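Local coordinates for protein type I site-specific restriction-modification system, R (Restriction) subunit (Vibrio vulnificus, PDB 3H1T) that is a fragment of a putative HsdR subunit of a type I restriction enzyme, which probably uses ATP to translocate DNA before cutting it, at residues V521-V526 against K534-R539; T442-V447 against D453-A458. One frame throughout, in Å; residues are numbered along the deposited sequence.

Contact 1 of 2, residues V521-V526 against K534-R539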
# COMPACT_ATOMS: atom_id res chain seq x y z
N VAL A 521 -12.38 -5.92 -12.87
CA VAL A 521 -13.10 -5.65 -11.64
C VAL A 521 -14.44 -5.07 -12.10
O VAL A 521 -14.48 -3.99 -12.69
CB VAL A 521 -12.34 -4.64 -10.74
CG1 VAL A 521 -13.25 -4.14 -9.62
CG2 VAL A 521 -11.11 -5.31 -10.11
N VAL A 522 -15.53 -5.79 -11.83
CA VAL A 522 -16.84 -5.36 -12.29
C VAL A 522 -17.85 -4.87 -11.25
O VAL A 522 -18.15 -5.55 -10.27
CB VAL A 522 -17.49 -6.51 -13.10
CG1 VAL A 522 -18.75 -6.04 -13.78
CG2 VAL A 522 -16.49 -7.04 -14.14
N LEU A 523 -18.41 -3.69 -11.49
CA LEU A 523 -19.38 -3.07 -10.58
C LEU A 523 -20.86 -3.23 -10.99
O LEU A 523 -21.30 -2.68 -11.99
CB LEU A 523 -19.07 -1.58 -10.45
CG LEU A 523 -17.76 -1.15 -9.81
CD1 LEU A 523 -17.66 0.37 -9.84
CD2 LEU A 523 -17.70 -1.64 -8.38
N ALA A 524 -21.61 -3.98 -10.20
CA ALA A 524 -23.03 -4.18 -10.49
C ALA A 524 -23.79 -4.00 -9.20
O ALA A 524 -24.74 -4.72 -8.92
CB ALA A 524 -23.27 -5.57 -11.04
N ARG A 525 -23.38 -3.02 -8.42
CA ARG A 525 -24.00 -2.77 -7.14
C ARG A 525 -23.90 -1.32 -6.72
O ARG A 525 -23.13 -0.55 -7.29
CB ARG A 525 -23.33 -3.63 -6.08
CG ARG A 525 -21.94 -3.14 -5.74
CD ARG A 525 -21.30 -4.02 -4.72
NE ARG A 525 -22.26 -4.32 -3.66
CZ ARG A 525 -21.97 -4.27 -2.37
NH1 ARG A 525 -20.75 -3.93 -1.98
NH2 ARG A 525 -22.90 -4.56 -1.48
N VAL A 526 -24.68 -0.99 -5.71
CA VAL A 526 -24.68 0.34 -5.14
C VAL A 526 -23.55 0.35 -4.13
O VAL A 526 -23.57 -0.39 -3.15
CB VAL A 526 -26.01 0.64 -4.38
CG1 VAL A 526 -25.92 1.98 -3.68
CG2 VAL A 526 -27.18 0.61 -5.34
N LYS A 534 -12.85 1.89 -2.74
CA LYS A 534 -11.42 1.67 -2.84
C LYS A 534 -11.00 0.22 -2.58
O LYS A 534 -9.98 -0.23 -3.08
CB LYS A 534 -10.67 2.59 -1.88
CG LYS A 534 -10.74 4.06 -2.29
CD LYS A 534 -9.59 4.87 -1.72
CE LYS A 534 -9.82 6.39 -1.88
NZ LYS A 534 -9.88 6.88 -3.30
N GLN A 535 -11.79 -0.49 -1.78
CA GLN A 535 -11.51 -1.88 -1.49
C GLN A 535 -11.83 -2.69 -2.74
O GLN A 535 -11.11 -3.62 -3.10
CB GLN A 535 -12.37 -2.38 -0.33
CG GLN A 535 -11.90 -1.95 1.05
CD GLN A 535 -12.87 -2.38 2.14
OE1 GLN A 535 -12.69 -2.05 3.32
NE2 GLN A 535 -13.89 -3.13 1.76
N ILE A 536 -12.91 -2.32 -3.41
CA ILE A 536 -13.32 -3.00 -4.62
C ILE A 536 -12.25 -2.80 -5.67
O ILE A 536 -11.72 -3.77 -6.23
CB ILE A 536 -14.70 -2.49 -5.10
CG1 ILE A 536 -15.80 -3.03 -4.17
CG2 ILE A 536 -14.97 -2.95 -6.52
CD1 ILE A 536 -17.17 -2.46 -4.43
N VAL A 537 -11.90 -1.54 -5.92
CA VAL A 537 -10.87 -1.21 -6.90
C VAL A 537 -9.51 -1.85 -6.58
O VAL A 537 -8.74 -2.19 -7.47
CB VAL A 537 -10.73 0.34 -7.03
CG1 VAL A 537 -9.59 0.71 -7.95
CG2 VAL A 537 -12.02 0.92 -7.58
N GLY A 538 -9.24 -2.03 -5.29
CA GLY A 538 -8.00 -2.64 -4.87
C GLY A 538 -7.93 -4.14 -5.11
O GLY A 538 -6.94 -4.79 -4.76
N ARG A 539 -8.98 -4.71 -5.69
CA ARG A 539 -8.97 -6.13 -5.97
C ARG A 539 -8.08 -6.40 -7.16
O ARG A 539 -7.56 -7.51 -7.34
CB ARG A 539 -10.38 -6.66 -6.29
CG ARG A 539 -11.32 -6.78 -5.11
CD ARG A 539 -10.60 -7.35 -3.90
NE ARG A 539 -10.19 -6.29 -2.99
CZ ARG A 539 -9.34 -6.45 -1.98
NH1 ARG A 539 -8.80 -7.63 -1.74
NH2 ARG A 539 -9.03 -5.42 -1.21
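I536 carries most of the apolar contact, presenting its branches to V521 and L523 of the strand and, loosely, to R525 just beyond. Its CG2 methyl lies 3.7 Å from CG1 of V521 and 3.6 Å from CD2 of L523, so one methyl bridges both. With CG1 beside the backbone N (chi1 -73°), the longer branch runs along the strand, CD1 approaching L523 CD2 (4.1 Å) and R525 CD (4.4 Å). V521 CG1 also lies 3.7 Å from I536 O, while V521 CG2 rests against R539 CB. This is strand-helix packing within a beta-alpha-beta unit of the second RecA-like domain, strand 518-524 leading through helix 530-537 to strand 552-556; Q535 to R539 follow the pattern that opens helicase motif VI. Polar groups bond within 534-539 or to other parts of the fold. R539 bends back so that NE donates to Q535 O at 2.8 Å, nearly straight at 169°, with the oxygen in the guanidinium plane and the donor tilted from the carbonyl plane; NH2 adds a weak second bond to that oxygen. R525 sends its guanidinium past the apolar cluster to a salt bridge with E532 and a hydrogen bond to Q507.

Contact 2 of 2, residues T442-V447 against D453-A458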
# COMPACT_ATOMS: atom_id res chain seq x y z
N THR A 442 -11.92 -12.53 -13.53
CA THR A 442 -12.84 -11.43 -13.25
C THR A 442 -13.67 -11.59 -11.97
O THR A 442 -14.03 -12.70 -11.61
CB THR A 442 -13.83 -11.29 -14.42
OG1 THR A 442 -13.10 -11.10 -15.64
CG2 THR A 442 -14.78 -10.13 -14.20
N ILE A 443 -13.98 -10.47 -11.31
CA ILE A 443 -14.79 -10.49 -10.10
C ILE A 443 -15.96 -9.53 -10.31
O ILE A 443 -15.75 -8.38 -10.67
CB ILE A 443 -14.00 -10.02 -8.84
CG1 ILE A 443 -12.80 -10.93 -8.58
CG2 ILE A 443 -14.91 -10.08 -7.59
CD1 ILE A 443 -11.91 -10.45 -7.46
N VAL A 444 -17.18 -9.98 -10.08
CA VAL A 444 -18.34 -9.12 -10.27
C VAL A 444 -19.05 -8.85 -8.96
O VAL A 444 -19.56 -9.76 -8.32
CB VAL A 444 -19.35 -9.74 -11.28
CG1 VAL A 444 -20.51 -8.76 -11.57
CG2 VAL A 444 -18.64 -10.09 -12.56
N PHE A 445 -19.08 -7.58 -8.56
CA PHE A 445 -19.71 -7.19 -7.31
C PHE A 445 -21.18 -6.86 -7.49
O PHE A 445 -21.53 -5.80 -8.03
CB PHE A 445 -18.95 -6.01 -6.71
CG PHE A 445 -17.58 -6.37 -6.23
CD1 PHE A 445 -17.40 -6.89 -4.96
CD2 PHE A 445 -16.49 -6.25 -7.08
CE1 PHE A 445 -16.14 -7.31 -4.53
CE2 PHE A 445 -15.22 -6.66 -6.66
CZ PHE A 445 -15.05 -7.19 -5.38
N CYS A 446 -22.04 -7.75 -7.01
CA CYS A 446 -23.48 -7.58 -7.13
C CYS A 446 -24.15 -6.99 -5.89
O CYS A 446 -23.51 -6.80 -4.85
CB CYS A 446 -24.10 -8.93 -7.48
SG CYS A 446 -23.27 -9.72 -8.92
N VAL A 447 -25.44 -6.70 -6.01
CA VAL A 447 -26.24 -6.11 -4.94
C VAL A 447 -26.38 -6.96 -3.68
O VAL A 447 -26.16 -6.47 -2.58
CB VAL A 447 -27.63 -5.73 -5.48
CG1 VAL A 447 -28.46 -5.10 -4.38
CG2 VAL A 447 -27.47 -4.78 -6.66
N ASP A 453 -26.07 -14.92 -7.46
CA ASP A 453 -26.46 -16.23 -8.00
C ASP A 453 -27.13 -16.12 -9.36
O ASP A 453 -26.95 -16.97 -10.21
CB ASP A 453 -27.41 -16.95 -7.04
CG ASP A 453 -27.91 -18.30 -7.60
OD1 ASP A 453 -27.12 -19.28 -7.67
OD2 ASP A 453 -29.10 -18.35 -7.99
N GLU A 454 -27.92 -15.07 -9.56
CA GLU A 454 -28.59 -14.89 -10.83
C GLU A 454 -27.56 -14.46 -11.85
O GLU A 454 -27.62 -14.86 -13.01
CB GLU A 454 -29.70 -13.86 -10.68
CG GLU A 454 -30.51 -14.06 -9.41
CD GLU A 454 -31.93 -13.51 -9.47
OE1 GLU A 454 -32.10 -12.28 -9.56
OE2 GLU A 454 -32.88 -14.33 -9.44
N MSE A 455 -26.60 -13.65 -11.41
CA MSE A 455 -25.52 -13.16 -12.28
C MSE A 455 -24.68 -14.35 -12.73
O MSE A 455 -24.33 -14.48 -13.90
CB MSE A 455 -24.64 -12.14 -11.53
CG MSE A 455 -23.46 -11.61 -12.35
SE MSE A 455 -23.94 -10.54 -13.91
CE MSE A 455 -24.50 -8.95 -12.99
N ARG A 456 -24.37 -15.23 -11.78
CA ARG A 456 -23.58 -16.43 -12.07
C ARG A 456 -24.25 -17.32 -13.10
O ARG A 456 -23.61 -17.75 -14.05
CB ARG A 456 -23.34 -17.25 -10.79
CG ARG A 456 -22.70 -18.61 -11.06
CD ARG A 456 -22.79 -19.56 -9.86
NE ARG A 456 -24.15 -19.98 -9.58
CZ ARG A 456 -24.82 -20.92 -10.25
NH1 ARG A 456 -24.24 -21.55 -11.26
NH2 ARG A 456 -26.07 -21.21 -9.91
N ARG A 457 -25.54 -17.59 -12.90
CA ARG A 457 -26.30 -18.45 -13.81
C ARG A 457 -26.37 -17.86 -15.20
O ARG A 457 -26.18 -18.57 -16.19
CB ARG A 457 -27.72 -18.68 -13.29
CG ARG A 457 -28.57 -19.57 -14.20
CD ARG A 457 -29.95 -19.85 -13.61
NE ARG A 457 -29.87 -20.35 -12.24
CZ ARG A 457 -30.06 -19.58 -11.16
NH1 ARG A 457 -30.35 -18.30 -11.31
NH2 ARG A 457 -29.94 -20.09 -9.95
N ALA A 458 -26.66 -16.56 -15.28
CA ALA A 458 -26.75 -15.91 -16.57
C ALA A 458 -25.43 -16.00 -17.31
O ALA A 458 -25.36 -16.46 -18.45
CB ALA A 458 -27.13 -14.46 -16.39
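C446 meets M455, a selenomethionine here, in the closer part of this contact: SG lies 3.8 Å from M455 CB and 3.9 Å from its CG, at the root of the side chain. V444 comes in beside it, CG1 reaching M455 CG at 4.2 Å, the two side chains crossing at about a right angle. M455 CG lies anti to the backbone N (chi1 178°), and the chain then bends at chi2 and chi3, folding its selenium end over the sheet, where it also touches A524 and T504. The setting is the second RecA-like domain of a superfamily 2 helicase fold, probably part of the translocation motor: strand 441-446, between 502-505 and 518-524 in the parallel part of the sheet, runs on into helix 449-462, which folds back over one sheet face. On the helix side turned from that face, packing gives way to charge. D453, partly exposed, receives an arginine on each carboxylate oxygen: R456 NH2 at OD1 (3.1 Å) and R457 NH2 at OD2 (2.8 Å), both syn but tilted out of the carboxylate plane. The R456 bond is nearly straight and in its guanidinium plane, whereas that of exposed R457 is tilted and bent (139°).

From the N terminus, contact 2 comes first: strand 441-446 turns directly into helix 449-462, and the contact closes that short connection. The chain then adds strands 474-476 and 502-505 before strand 518-524 enters beside 441-446, and contact 1 closes the somewhat longer turn into helix 530-537. The two are in series, neither nested nor crossing, with centres about 12 Å apart. Their strands are parallel neighbours, joined by probable hydrogen bonds from F445 N to V522 O and from A524 N to F445 O, both 2.8 Å. The helices cover opposite faces of the sheet, so together the contacts illustrate the three-layered alpha-beta-alpha build of a RecA-like domain.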